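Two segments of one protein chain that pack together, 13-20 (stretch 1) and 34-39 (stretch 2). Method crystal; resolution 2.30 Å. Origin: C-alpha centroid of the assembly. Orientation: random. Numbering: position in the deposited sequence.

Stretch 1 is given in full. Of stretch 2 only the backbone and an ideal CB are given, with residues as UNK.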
ATOM      1  N   ALA K  13      18.010 -46.496   3.689  1.00 31.06           N
ATOM      2  CA  ALA K  13      18.998 -45.596   3.108  1.00 30.11           C
ATOM      3  C   ALA K  13      18.553 -44.153   3.162  1.00 29.30           C
ATOM      4  O   ALA K  13      17.371 -43.858   3.305  1.00 28.65           O
ATOM      5  CB  ALA K  13      19.315 -45.984   1.684  1.00 29.97           C
ATOM      6  N   ILE K  14      19.531 -43.261   3.071  1.00 29.19           N
ATOM      7  CA  ILE K  14      19.294 -41.831   3.147  1.00 29.00           C
ATOM      8  C   ILE K  14      20.344 -41.142   2.285  1.00 29.82           C
ATOM      9  O   ILE K  14      21.514 -41.549   2.278  1.00 30.32           O
ATOM     10  CB  ILE K  14      19.296 -41.332   4.614  1.00 28.84           C
ATOM     11  CG1 ILE K  14      18.872 -39.865   4.689  1.00 28.00           C
ATOM     12  CG2 ILE K  14      20.649 -41.548   5.291  1.00 29.53           C
ATOM     13  CD1 ILE K  14      18.606 -39.374   6.092  1.00 27.67           C
ATOM     14  N   ALA K  15      19.921 -40.140   1.509  1.00 30.13           N
ATOM     15  CA  ALA K  15      20.851 -39.445   0.613  1.00 29.69           C
ATOM     16  C   ALA K  15      20.626 -37.941   0.568  1.00 29.30           C
ATOM     17  O   ALA K  15      19.629 -37.434   1.067  1.00 29.11           O
ATOM     18  CB  ALA K  15      20.779 -40.036  -0.783  1.00 29.35           C
ATOM     19  N   ALA K  16      21.581 -37.233  -0.017  1.00 29.74           N
ATOM     20  CA  ALA K  16      21.486 -35.788  -0.157  1.00 30.75           C
ATOM     21  C   ALA K  16      22.418 -35.337  -1.254  1.00 31.26           C
ATOM     22  O   ALA K  16      23.441 -35.971  -1.504  1.00 32.45           O
ATOM     23  CB  ALA K  16      21.836 -35.080   1.145  1.00 30.68           C
ATOM     24  N   ASP K  17      22.056 -34.245  -1.912  1.00 30.94           N
ATOM     25  CA  ASP K  17      22.980 -33.597  -2.823  1.00 31.44           C
ATOM     26  C   ASP K  17      24.007 -32.835  -1.964  1.00 31.00           C
ATOM     27  O   ASP K  17      23.948 -32.871  -0.743  1.00 31.05           O
ATOM     28  CB  ASP K  17      22.231 -32.685  -3.812  1.00 31.12           C
ATOM     29  CG  ASP K  17      22.058 -31.290  -3.297  1.00 31.36           C
ATOM     30  OD1 ASP K  17      21.214 -31.057  -2.401  1.00 30.48           O
ATOM     31  OD2 ASP K  17      22.789 -30.418  -3.798  1.00 32.52           O
ATOM     32  N   THR K  18      24.958 -32.164  -2.593  1.00 30.78           N
ATOM     33  CA  THR K  18      26.023 -31.500  -1.846  1.00 30.00           C
ATOM     34  C   THR K  18      26.249 -30.033  -2.207  1.00 29.44           C
ATOM     35  O   THR K  18      27.222 -29.439  -1.739  1.00 28.38           O
ATOM     36  CB  THR K  18      27.325 -32.252  -2.085  1.00 30.58           C
ATOM     37  OG1 THR K  18      27.454 -32.509  -3.483  1.00 29.66           O
ATOM     38  CG2 THR K  18      27.312 -33.563  -1.328  1.00 31.32           C
ATOM     39  N   LEU K  19      25.347 -29.456  -3.012  1.00 28.43           N
ATOM     40  CA  LEU K  19      25.479 -28.079  -3.485  1.00 28.34           C
ATOM     41  C   LEU K  19      24.901 -27.062  -2.499  1.00 28.30           C
ATOM     42  O   LEU K  19      23.783 -27.212  -2.031  1.00 28.51           O
ATOM     43  CB  LEU K  19      24.772 -27.930  -4.849  1.00 28.20           C
ATOM     44  CG  LEU K  19      24.754 -26.574  -5.526  1.00 28.15           C
ATOM     45  CD1 LEU K  19      26.177 -26.202  -5.877  1.00 28.77           C
ATOM     46  CD2 LEU K  19      23.880 -26.557  -6.779  1.00 28.79           C
ATOM     47  N   THR K  20      25.659 -26.008  -2.209  1.00 29.64           N
ATOM     48  CA  THR K  20      25.131 -24.843  -1.483  1.00 30.28           C
ATOM     49  C   THR K  20      24.857 -23.691  -2.466  1.00 30.03           C
ATOM     50  O   THR K  20      25.523 -23.566  -3.484  1.00 28.72           O
ATOM     51  CB  THR K  20      26.128 -24.345  -0.434  1.00 31.54           C
ATOM     52  OG1 THR K  20      26.514 -25.424   0.426  1.00 34.40           O
ATOM     53  CG2 THR K  20      25.533 -23.220   0.399  1.00 32.41           C
ATOM     54  N   UNK K  34      33.246 -28.724   3.541  1.00 35.14           N
ATOM     55  CA  UNK K  34      32.180 -29.254   4.410  1.00 34.96           C
ATOM     56  C   UNK K  34      30.818 -29.191   3.733  1.00 34.91           C
ATOM     57  O   UNK K  34      29.892 -28.536   4.213  1.00 35.28           O
ATOM     58  CB  UNK K  34      32.134 -28.479   5.729  1.00 34.96           C
ATOM     59  N   UNK K  35      30.697 -29.923   2.637  1.00 34.98           N
ATOM     60  CA  UNK K  35      29.537 -29.823   1.751  1.00 35.07           C
ATOM     61  C   UNK K  35      28.442 -30.821   2.110  1.00 35.73           C
ATOM     62  O   UNK K  35      27.399 -30.865   1.443  1.00 36.01           O
ATOM     63  CB  UNK K  35      29.969 -30.037   0.299  1.00 35.07           C
ATOM     64  N   UNK K  36      28.677 -31.614   3.153  1.00 35.60           N
ATOM     65  CA  UNK K  36      27.744 -32.660   3.559  1.00 36.39           C
ATOM     66  C   UNK K  36      26.510 -32.044   4.192  1.00 34.70           C
ATOM     67  O   UNK K  36      26.622 -31.150   5.013  1.00 35.98           O
ATOM     68  CB  UNK K  36      28.410 -33.636   4.531  1.00 36.39           C
ATOM     69  N   UNK K  37      25.332 -32.531   3.802  1.00 33.54           N
ATOM     70  CA  UNK K  37      24.066 -32.055   4.342  1.00 31.40           C
ATOM     71  C   UNK K  37      23.426 -33.064   5.299  1.00 31.62           C
ATOM     72  O   UNK K  37      22.274 -32.897   5.703  1.00 32.27           O
ATOM     73  CB  UNK K  37      23.100 -31.741   3.198  1.00 31.40           C
ATOM     74  N   UNK K  38      24.175 -34.094   5.682  1.00 32.13           N
ATOM     75  CA  UNK K  38      23.665 -35.122   6.580  1.00 33.20           C
ATOM     76  C   UNK K  38      24.568 -35.229   7.808  1.00 33.61           C
ATOM     77  O   UNK K  38      25.781 -35.317   7.681  1.00 33.30           O
ATOM     78  CB  UNK K  38      23.568 -36.470   5.862  1.00 33.20           C
ATOM     79  N   UNK K  39      23.972 -35.259   8.994  1.00 34.08           N
ATOM     80  CA  UNK K  39      24.741 -35.426  10.239  1.00 34.69           C
ATOM     81  C   UNK K  39      24.306 -36.663  10.999  1.00 35.91           C
ATOM     82  O   UNK K  39      23.169 -37.111  10.887  1.00 35.23           O
ATOM     83  CB  UNK K  39      24.589 -34.194  11.133  1.00 34.69           C
TER

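Position 34 lies beyond the reach of stretch 1: nothing of it comes within 5.5 Å of the ideal CB, so this contact sets no preference. The deposited residue is Asn-34, whose amide finds its hydrogen bonds elsewhere in the structure.

At position 35 the CA-to-CB bond points toward stretch 1, and the ideal CB sits 3.5 Å from Thr-18 O. With phi/psi of -92/0, the backbone permits most L-residues. So close to a carbonyl, a branch at CB would need a careful rotamer, whereas the methyl CG2 of Thr-18 offers a surface for something flat or modestly apolar. An aromatic ring, a leucine or a methionine could all serve. The residue is His-35, with chi1 p; its ring atom CD2 lies 3.7 Å from Thr-18 CG2, an oblique approach. The backbones are near here too, but Thr-18 O and His-35 O, 3.5 Å apart, are both acceptors and form no bond.

Position 36 turns its CB away, and stretch 1 asks nothing of it. Many residues, polar ones included, would do; it is Glu-36.

Position 37 is the most demanding. Its CB points toward stretch 1, 4.1 Å from Ala-16 CB, so the first part of the side chain meets a methyl group. Farther along lie the carboxylate of Asp-17 and the carbonyl oxygen of Leu-19, both acceptors. A long side chain with a donor at its tip is called for: lysine or arginine by charge, perhaps glutamine by hydrogen bonding alone. Lys-37 is found, m at chi1 and then t throughout, an extended chain that carries NZ to both acceptors. NZ donates to Asp-17 OD1 at 2.8 Å, a hydrogen bond within a salt bridge, and to Leu-19 O at 2.7 Å. Asp-17 is itself steadied by Leu-19 N, which donates to Asp-17 OD2 at 2.8 Å. The backbone joins in through a water that accepts from Lys-37 N at 2.9 Å and donates to Asp-17 O at 2.6 Å, bridging a gap the main chains leave open.

At position 38 the backbone is extended and CB again points toward stretch 1, but 5.2 Å from Ala-16 CB. The small alanine leaves room, and an apolar chain of medium length would fill it: isoleucine, leucine, methionine, perhaps valine. Ile-38 does so, with CG1 3.8 Å from Ala-16 CB and CD1 reaching 3.9 Å from Ala-15 C.

Position 39 is out of reach and unconstrained here; a strand-favouring residue suits its extended backbone, and Ile-39 is one.

Stretch 2, residues 34-39: NHEKII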
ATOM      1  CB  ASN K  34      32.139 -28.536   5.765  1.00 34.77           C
ATOM      2  CG  ASN K  34      31.860 -27.058   5.630  1.00 34.20           C
ATOM      3  OD1 ASN K  34      32.386 -26.409   4.728  1.00 34.39           O
ATOM      4  ND2 ASN K  34      31.027 -26.523   6.508  1.00 33.48           N
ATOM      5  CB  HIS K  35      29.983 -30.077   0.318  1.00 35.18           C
ATOM      6  CG  HIS K  35      30.821 -31.311   0.161  1.00 35.65           C
ATOM      7  ND1 HIS K  35      32.184 -31.266  -0.043  1.00 36.82           N
ATOM      8  CD2 HIS K  35      30.494 -32.622   0.204  1.00 35.54           C
ATOM      9  CE1 HIS K  35      32.653 -32.494  -0.149  1.00 36.29           C
ATOM     10  NE2 HIS K  35      31.647 -33.335   0.000  1.00 35.83           N
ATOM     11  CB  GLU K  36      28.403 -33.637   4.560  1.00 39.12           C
ATOM     12  CG  GLU K  36      29.268 -34.745   3.938  1.00 41.32           C
ATOM     13  CD  GLU K  36      30.775 -34.481   3.902  1.00 44.61           C
ATOM     14  OE1 GLU K  36      31.229 -33.323   4.083  1.00 47.24           O
ATOM     15  OE2 GLU K  36      31.526 -35.464   3.687  1.00 46.46           O
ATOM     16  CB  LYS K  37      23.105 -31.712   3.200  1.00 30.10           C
ATOM     17  CG  LYS K  37      23.649 -30.681   2.223  1.00 29.02           C
ATOM     18  CD  LYS K  37      22.588 -30.284   1.204  1.00 28.46           C
ATOM     19  CE  LYS K  37      23.109 -29.299   0.167  1.00 28.15           C
ATOM     20  NZ  LYS K  37      22.096 -28.933  -0.876  1.00 28.00           N
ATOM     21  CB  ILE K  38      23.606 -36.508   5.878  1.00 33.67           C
ATOM     22  CG1 ILE K  38      22.754 -36.449   4.614  1.00 33.67           C
ATOM     23  CG2 ILE K  38      23.066 -37.582   6.813  1.00 34.00           C
ATOM     24  CD1 ILE K  38      22.814 -37.710   3.782  1.00 34.27           C
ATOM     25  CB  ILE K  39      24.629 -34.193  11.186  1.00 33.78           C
ATOM     26  CG1 ILE K  39      23.173 -33.930  11.595  1.00 33.49           C
ATOM     27  CG2 ILE K  39      25.243 -32.969  10.533  1.00 33.37           C
ATOM     28  CD1 ILE K  39      22.975 -32.741  12.512  1.00 33.43           C
TER
HETATM   29  O   HOH W   1      25.178 -34.005   1.311  1.00 40.73           O
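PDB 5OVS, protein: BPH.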